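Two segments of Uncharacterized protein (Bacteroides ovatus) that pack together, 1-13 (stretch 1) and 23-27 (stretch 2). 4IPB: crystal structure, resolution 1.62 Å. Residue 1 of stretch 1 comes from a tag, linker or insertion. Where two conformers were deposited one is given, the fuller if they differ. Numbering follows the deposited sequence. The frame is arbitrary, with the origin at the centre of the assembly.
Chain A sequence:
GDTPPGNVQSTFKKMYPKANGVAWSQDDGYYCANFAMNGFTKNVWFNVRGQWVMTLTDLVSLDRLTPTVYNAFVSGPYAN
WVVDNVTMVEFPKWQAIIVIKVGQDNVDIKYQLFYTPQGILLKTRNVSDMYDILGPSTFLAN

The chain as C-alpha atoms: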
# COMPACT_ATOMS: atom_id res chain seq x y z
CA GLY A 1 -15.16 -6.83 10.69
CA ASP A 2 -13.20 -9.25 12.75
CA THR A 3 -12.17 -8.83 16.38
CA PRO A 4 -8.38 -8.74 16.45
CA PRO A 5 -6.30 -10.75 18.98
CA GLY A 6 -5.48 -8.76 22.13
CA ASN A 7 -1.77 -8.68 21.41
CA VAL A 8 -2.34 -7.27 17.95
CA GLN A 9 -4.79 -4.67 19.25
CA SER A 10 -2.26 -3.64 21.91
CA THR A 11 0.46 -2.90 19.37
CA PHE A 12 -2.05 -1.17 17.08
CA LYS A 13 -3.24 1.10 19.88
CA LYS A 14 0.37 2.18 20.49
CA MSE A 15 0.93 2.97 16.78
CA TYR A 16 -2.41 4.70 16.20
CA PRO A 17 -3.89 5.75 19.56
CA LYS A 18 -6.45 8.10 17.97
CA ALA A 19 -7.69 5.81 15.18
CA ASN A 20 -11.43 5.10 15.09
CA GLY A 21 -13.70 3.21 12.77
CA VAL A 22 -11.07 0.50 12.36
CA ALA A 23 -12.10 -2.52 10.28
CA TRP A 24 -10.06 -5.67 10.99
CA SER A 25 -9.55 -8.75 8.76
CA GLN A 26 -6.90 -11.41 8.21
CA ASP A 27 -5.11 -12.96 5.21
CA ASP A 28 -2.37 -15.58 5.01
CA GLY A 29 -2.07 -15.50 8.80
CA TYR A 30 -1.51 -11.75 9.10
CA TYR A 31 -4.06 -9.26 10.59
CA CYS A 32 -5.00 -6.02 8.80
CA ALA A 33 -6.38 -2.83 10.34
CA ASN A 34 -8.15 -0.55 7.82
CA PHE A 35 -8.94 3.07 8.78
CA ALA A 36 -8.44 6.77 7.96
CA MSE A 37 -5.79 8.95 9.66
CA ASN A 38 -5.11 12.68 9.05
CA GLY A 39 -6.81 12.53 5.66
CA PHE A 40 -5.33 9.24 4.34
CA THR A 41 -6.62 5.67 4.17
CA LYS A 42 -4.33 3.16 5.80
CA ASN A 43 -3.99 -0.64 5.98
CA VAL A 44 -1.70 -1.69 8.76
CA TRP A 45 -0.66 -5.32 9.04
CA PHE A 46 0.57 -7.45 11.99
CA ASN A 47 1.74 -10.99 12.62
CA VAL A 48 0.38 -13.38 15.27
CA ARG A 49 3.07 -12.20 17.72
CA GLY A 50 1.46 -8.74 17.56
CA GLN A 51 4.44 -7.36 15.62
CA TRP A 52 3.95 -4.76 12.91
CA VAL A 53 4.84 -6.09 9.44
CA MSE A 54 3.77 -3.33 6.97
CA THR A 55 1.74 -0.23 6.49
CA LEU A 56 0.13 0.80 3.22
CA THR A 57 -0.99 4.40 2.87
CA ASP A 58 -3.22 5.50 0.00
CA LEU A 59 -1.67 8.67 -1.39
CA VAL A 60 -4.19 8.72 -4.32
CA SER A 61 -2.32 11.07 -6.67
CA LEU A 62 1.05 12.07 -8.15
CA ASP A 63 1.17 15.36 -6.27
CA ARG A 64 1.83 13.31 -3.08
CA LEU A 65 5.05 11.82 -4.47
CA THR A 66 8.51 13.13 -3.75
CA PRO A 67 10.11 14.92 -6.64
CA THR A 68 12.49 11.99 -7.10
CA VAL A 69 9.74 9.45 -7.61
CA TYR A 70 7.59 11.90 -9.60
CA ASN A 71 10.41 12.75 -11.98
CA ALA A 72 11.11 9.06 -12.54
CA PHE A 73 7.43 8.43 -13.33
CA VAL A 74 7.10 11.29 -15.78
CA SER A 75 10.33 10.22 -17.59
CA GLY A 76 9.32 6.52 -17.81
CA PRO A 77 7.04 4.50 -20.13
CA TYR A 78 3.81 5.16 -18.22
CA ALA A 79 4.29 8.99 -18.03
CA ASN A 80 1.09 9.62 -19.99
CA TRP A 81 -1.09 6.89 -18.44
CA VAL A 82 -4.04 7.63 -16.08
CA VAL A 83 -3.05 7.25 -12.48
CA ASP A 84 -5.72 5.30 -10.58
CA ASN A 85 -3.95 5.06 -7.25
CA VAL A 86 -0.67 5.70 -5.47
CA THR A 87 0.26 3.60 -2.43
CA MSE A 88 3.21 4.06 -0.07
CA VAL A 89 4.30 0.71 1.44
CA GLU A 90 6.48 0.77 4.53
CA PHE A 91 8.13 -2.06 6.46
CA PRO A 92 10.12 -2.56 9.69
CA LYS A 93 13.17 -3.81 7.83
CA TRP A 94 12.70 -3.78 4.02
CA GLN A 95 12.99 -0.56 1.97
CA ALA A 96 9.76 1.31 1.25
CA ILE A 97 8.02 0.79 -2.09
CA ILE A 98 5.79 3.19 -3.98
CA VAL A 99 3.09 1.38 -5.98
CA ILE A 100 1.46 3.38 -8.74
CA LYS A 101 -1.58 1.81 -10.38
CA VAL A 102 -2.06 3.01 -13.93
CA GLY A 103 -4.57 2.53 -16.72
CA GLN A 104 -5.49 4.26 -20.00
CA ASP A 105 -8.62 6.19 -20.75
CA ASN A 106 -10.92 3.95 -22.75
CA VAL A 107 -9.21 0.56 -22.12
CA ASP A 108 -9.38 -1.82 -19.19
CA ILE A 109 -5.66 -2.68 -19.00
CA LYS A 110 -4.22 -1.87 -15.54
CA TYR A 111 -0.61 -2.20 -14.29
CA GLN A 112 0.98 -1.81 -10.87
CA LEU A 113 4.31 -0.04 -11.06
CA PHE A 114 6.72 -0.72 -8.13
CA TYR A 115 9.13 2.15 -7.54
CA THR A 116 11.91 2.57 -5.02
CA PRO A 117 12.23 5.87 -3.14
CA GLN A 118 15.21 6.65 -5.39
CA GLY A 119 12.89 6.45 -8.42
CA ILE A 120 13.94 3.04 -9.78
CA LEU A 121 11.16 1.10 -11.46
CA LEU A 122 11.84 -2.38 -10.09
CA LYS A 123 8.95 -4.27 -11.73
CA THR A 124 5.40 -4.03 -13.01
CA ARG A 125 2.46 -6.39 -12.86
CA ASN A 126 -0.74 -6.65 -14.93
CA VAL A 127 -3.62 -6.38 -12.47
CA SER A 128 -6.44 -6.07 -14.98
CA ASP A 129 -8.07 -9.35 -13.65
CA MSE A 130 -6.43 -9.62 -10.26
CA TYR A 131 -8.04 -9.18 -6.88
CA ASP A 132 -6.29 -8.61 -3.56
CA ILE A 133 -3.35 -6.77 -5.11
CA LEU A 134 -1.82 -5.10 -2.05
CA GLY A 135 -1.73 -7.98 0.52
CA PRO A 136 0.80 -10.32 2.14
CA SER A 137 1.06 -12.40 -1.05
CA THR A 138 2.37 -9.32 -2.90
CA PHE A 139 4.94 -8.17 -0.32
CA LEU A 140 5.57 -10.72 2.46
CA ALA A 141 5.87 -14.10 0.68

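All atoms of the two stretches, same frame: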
# COMPACT_ATOMS: atom_id res chain seq x y z
N GLY A 1 -16.40 -6.06 10.88
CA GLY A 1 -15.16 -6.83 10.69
C GLY A 1 -14.87 -7.79 11.83
O GLY A 1 -15.74 -8.18 12.66
N ASP A 2 -13.63 -8.24 11.83
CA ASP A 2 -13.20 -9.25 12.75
C ASP A 2 -12.87 -8.53 14.06
O ASP A 2 -12.69 -7.32 14.09
CB ASP A 2 -11.94 -9.94 12.22
CG ASP A 2 -12.19 -10.75 10.97
OD1 ASP A 2 -13.33 -10.92 10.59
OD2 ASP A 2 -11.20 -11.24 10.39
N THR A 3 -12.75 -9.32 15.11
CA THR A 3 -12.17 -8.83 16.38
C THR A 3 -10.72 -9.27 16.42
O THR A 3 -10.43 -10.45 16.36
CB THR A 3 -12.97 -9.48 17.51
OG1 THR A 3 -14.34 -9.11 17.37
CG2 THR A 3 -12.49 -9.03 18.85
N PRO A 4 -9.76 -8.31 16.48
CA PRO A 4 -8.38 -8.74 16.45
C PRO A 4 -7.94 -9.41 17.77
O PRO A 4 -8.57 -9.14 18.80
CB PRO A 4 -7.63 -7.43 16.33
CG PRO A 4 -8.49 -6.42 17.01
CD PRO A 4 -9.91 -6.87 16.71
N PRO A 5 -6.89 -10.25 17.73
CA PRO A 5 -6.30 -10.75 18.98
C PRO A 5 -5.82 -9.59 19.87
O PRO A 5 -5.45 -8.52 19.36
CB PRO A 5 -5.13 -11.63 18.49
CG PRO A 5 -5.41 -11.90 17.05
CD PRO A 5 -6.08 -10.67 16.56
N GLY A 6 -5.86 -9.79 21.18
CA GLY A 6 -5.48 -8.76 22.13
C GLY A 6 -4.07 -8.26 21.92
O GLY A 6 -3.79 -7.05 22.07
N ASN A 7 -3.16 -9.15 21.56
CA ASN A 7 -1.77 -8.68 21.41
C ASN A 7 -1.57 -7.80 20.19
O ASN A 7 -0.77 -6.84 20.22
CB ASN A 7 -0.74 -9.82 21.46
CG ASN A 7 -0.87 -10.84 20.32
OD1 ASN A 7 -1.90 -10.97 19.66
ND2 ASN A 7 0.21 -11.60 20.12
N VAL A 8 -2.32 -8.08 19.15
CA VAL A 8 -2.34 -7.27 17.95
C VAL A 8 -2.96 -5.89 18.19
O VAL A 8 -2.37 -4.85 17.83
CB VAL A 8 -3.07 -8.05 16.83
CG1 VAL A 8 -3.35 -7.15 15.65
CG2 VAL A 8 -2.26 -9.28 16.43
N GLN A 9 -4.10 -5.88 18.86
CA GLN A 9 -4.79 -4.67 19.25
C GLN A 9 -3.91 -3.78 20.12
O GLN A 9 -3.85 -2.57 19.91
CB GLN A 9 -6.10 -4.97 19.95
CG GLN A 9 -6.78 -3.75 20.56
CD GLN A 9 -7.09 -2.65 19.55
OE1 GLN A 9 -7.27 -2.90 18.37
NE2 GLN A 9 -7.17 -1.41 20.04
N SER A 10 -3.15 -4.38 21.02
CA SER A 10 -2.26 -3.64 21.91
C SER A 10 -1.20 -2.88 21.12
O SER A 10 -0.95 -1.66 21.34
CB SER A 10 -1.58 -4.61 22.87
OG SER A 10 -0.70 -3.91 23.74
N THR A 11 -0.58 -3.57 20.18
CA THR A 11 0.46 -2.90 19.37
C THR A 11 -0.19 -1.83 18.52
O THR A 11 0.33 -0.70 18.39
CB THR A 11 1.17 -3.89 18.47
OG1 THR A 11 1.74 -4.90 19.29
CG2 THR A 11 2.26 -3.16 17.73
N PHE A 12 -1.38 -2.13 17.95
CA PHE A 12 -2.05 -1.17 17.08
C PHE A 12 -2.37 0.11 17.83
O PHE A 12 -2.21 1.22 17.31
CB PHE A 12 -3.30 -1.77 16.43
CG PHE A 12 -4.05 -0.78 15.61
CD1 PHE A 12 -3.64 -0.46 14.33
CD2 PHE A 12 -5.14 -0.11 16.15
CE1 PHE A 12 -4.36 0.47 13.59
CE2 PHE A 12 -5.81 0.82 15.44
CZ PHE A 12 -5.41 1.11 14.13
N LYS A 13 -2.85 -0.04 19.05
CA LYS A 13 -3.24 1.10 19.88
C LYS A 13 -2.03 1.97 20.21
O LYS A 13 -2.16 3.19 20.34
CB LYS A 13 -3.95 0.63 21.14
CG LYS A 13 -4.44 1.74 22.07
CD LYS A 13 -5.67 2.39 21.47
CE LYS A 13 -6.28 3.49 22.30
NZ LYS A 13 -7.40 3.99 21.45
N ALA A 23 -11.54 -1.26 10.79
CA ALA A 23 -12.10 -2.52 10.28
C ALA A 23 -10.97 -3.52 10.20
O ALA A 23 -9.99 -3.28 9.47
CB ALA A 23 -12.65 -2.31 8.88
N TRP A 24 -11.10 -4.63 10.95
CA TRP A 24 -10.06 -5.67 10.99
C TRP A 24 -10.45 -6.91 10.14
O TRP A 24 -11.58 -7.34 10.11
CB TRP A 24 -9.83 -6.13 12.42
CG TRP A 24 -9.17 -5.16 13.30
CD1 TRP A 24 -9.76 -4.27 14.12
CD2 TRP A 24 -7.77 -5.05 13.52
NE1 TRP A 24 -8.80 -3.58 14.83
CE2 TRP A 24 -7.56 -4.04 14.46
CE3 TRP A 24 -6.64 -5.72 12.97
CZ2 TRP A 24 -6.27 -3.72 14.95
CZ3 TRP A 24 -5.37 -5.36 13.42
CH2 TRP A 24 -5.21 -4.37 14.38
N SER A 25 -9.44 -7.50 9.51
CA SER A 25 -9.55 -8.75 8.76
C SER A 25 -8.24 -9.50 8.87
O SER A 25 -7.29 -8.98 9.47
CB SER A 25 -9.82 -8.44 7.28
OG SER A 25 -8.72 -7.67 6.72
N GLN A 26 -8.18 -10.71 8.31
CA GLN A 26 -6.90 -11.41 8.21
C GLN A 26 -6.74 -12.11 6.88
O GLN A 26 -7.72 -12.41 6.20
CB GLN A 26 -6.71 -12.40 9.39
CG GLN A 26 -7.62 -13.60 9.45
CD GLN A 26 -7.24 -14.55 10.61
OE1 GLN A 26 -6.40 -15.46 10.46
NE2 GLN A 26 -7.86 -14.36 11.73
N ASP A 27 -5.47 -12.34 6.50
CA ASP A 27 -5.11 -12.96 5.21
C ASP A 27 -3.76 -13.59 5.37
O ASP A 27 -2.83 -12.92 5.82
CB ASP A 27 -5.06 -11.87 4.13
CG ASP A 27 -4.95 -12.41 2.68
OD1 ASP A 27 -5.26 -13.59 2.44
OD2 ASP A 27 -4.57 -11.61 1.80
O HOH W 1 -13.28 -5.01 12.77
O HOH W 2 -9.25 -12.08 12.12
O HOH W 3 -8.81 -1.39 16.76

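Stretch 1 begins as an extended N-terminal segment and turns into a helix at Gly6, with Pro5 in the N-cap position; stretch 2 is a strand from Ala23 to Asp27. The helical register is set by i to i+4 bonds, beginning with Gln9 N to Pro5 O at 3.0 Å and including Phe12 N to Val8 O at 2.9 Å. The helix and strand axes approach no closer than 12.1 Å, and their N-to-C directions differ by 124°. That spacing is too wide for backbone contact, so the helix reaches the strand through side chains, while the segment before it meets the strand directly.

The direct meeting is at Asp2 and Trp24, whose CA atoms lie 5.1 Å apart. Asp2 N donates to Trp24 O at 2.8 Å, with an N-H...O angle of 171°, a short and nearly linear bond. The reciprocal link is made through a water, which donates to Asp2 O (2.7 Å) and accepts from Trp24 N (2.9 Å). Gly1, a tag residue, lies alongside, its CA 3.7 Å from Trp24 O.

Trp24 dominates the side-chain packing: 173 Å² of it is covered by stretch 1, out of 379 Å² buried on both sides together. Its CA-to-CB bond points toward stretch 1, and chi1 is in the m well at -71°. Pro4 covers one face of the indole. Pro4 CG sits 3.6 Å from the centroid of the Trp24 five-membered ring and only 10° off the ring normal, the geometry of a CH-pi contact, in which a weakly polarised C-H meets the electron-rich ring.

From the helix, Val8 and Phe12 both point their CA-to-CB bonds toward the strand, as their one-turn spacing allows. Val8 CG1 makes an apolar contact with Trp24 CZ3 at 3.5 Å. The Phe12 ring offers its face to the edge of Trp24: the centroid of the Phe12 ring is 5.3 Å from that of the Trp24 six-membered ring, the planes meet at 74°, and Phe12 CG is 3.7 Å from Trp24 CZ2. Such an arrangement sets ring hydrogens against a pi cloud.

Polar groups at the margins are joined by water. The CA-to-CB bond of Gln9 points sideways, but its side-chain end comes nearer; a water donates to Gln9 OE1 (2.7 Å) and accepts from Trp24 NE1 (2.9 Å), satisfying the indole N-H. Another donates to Asp2 OD2 and accepts from Gln26 NE2, both at 2.7 Å, linking carboxylate and amide without direct contact between those atoms.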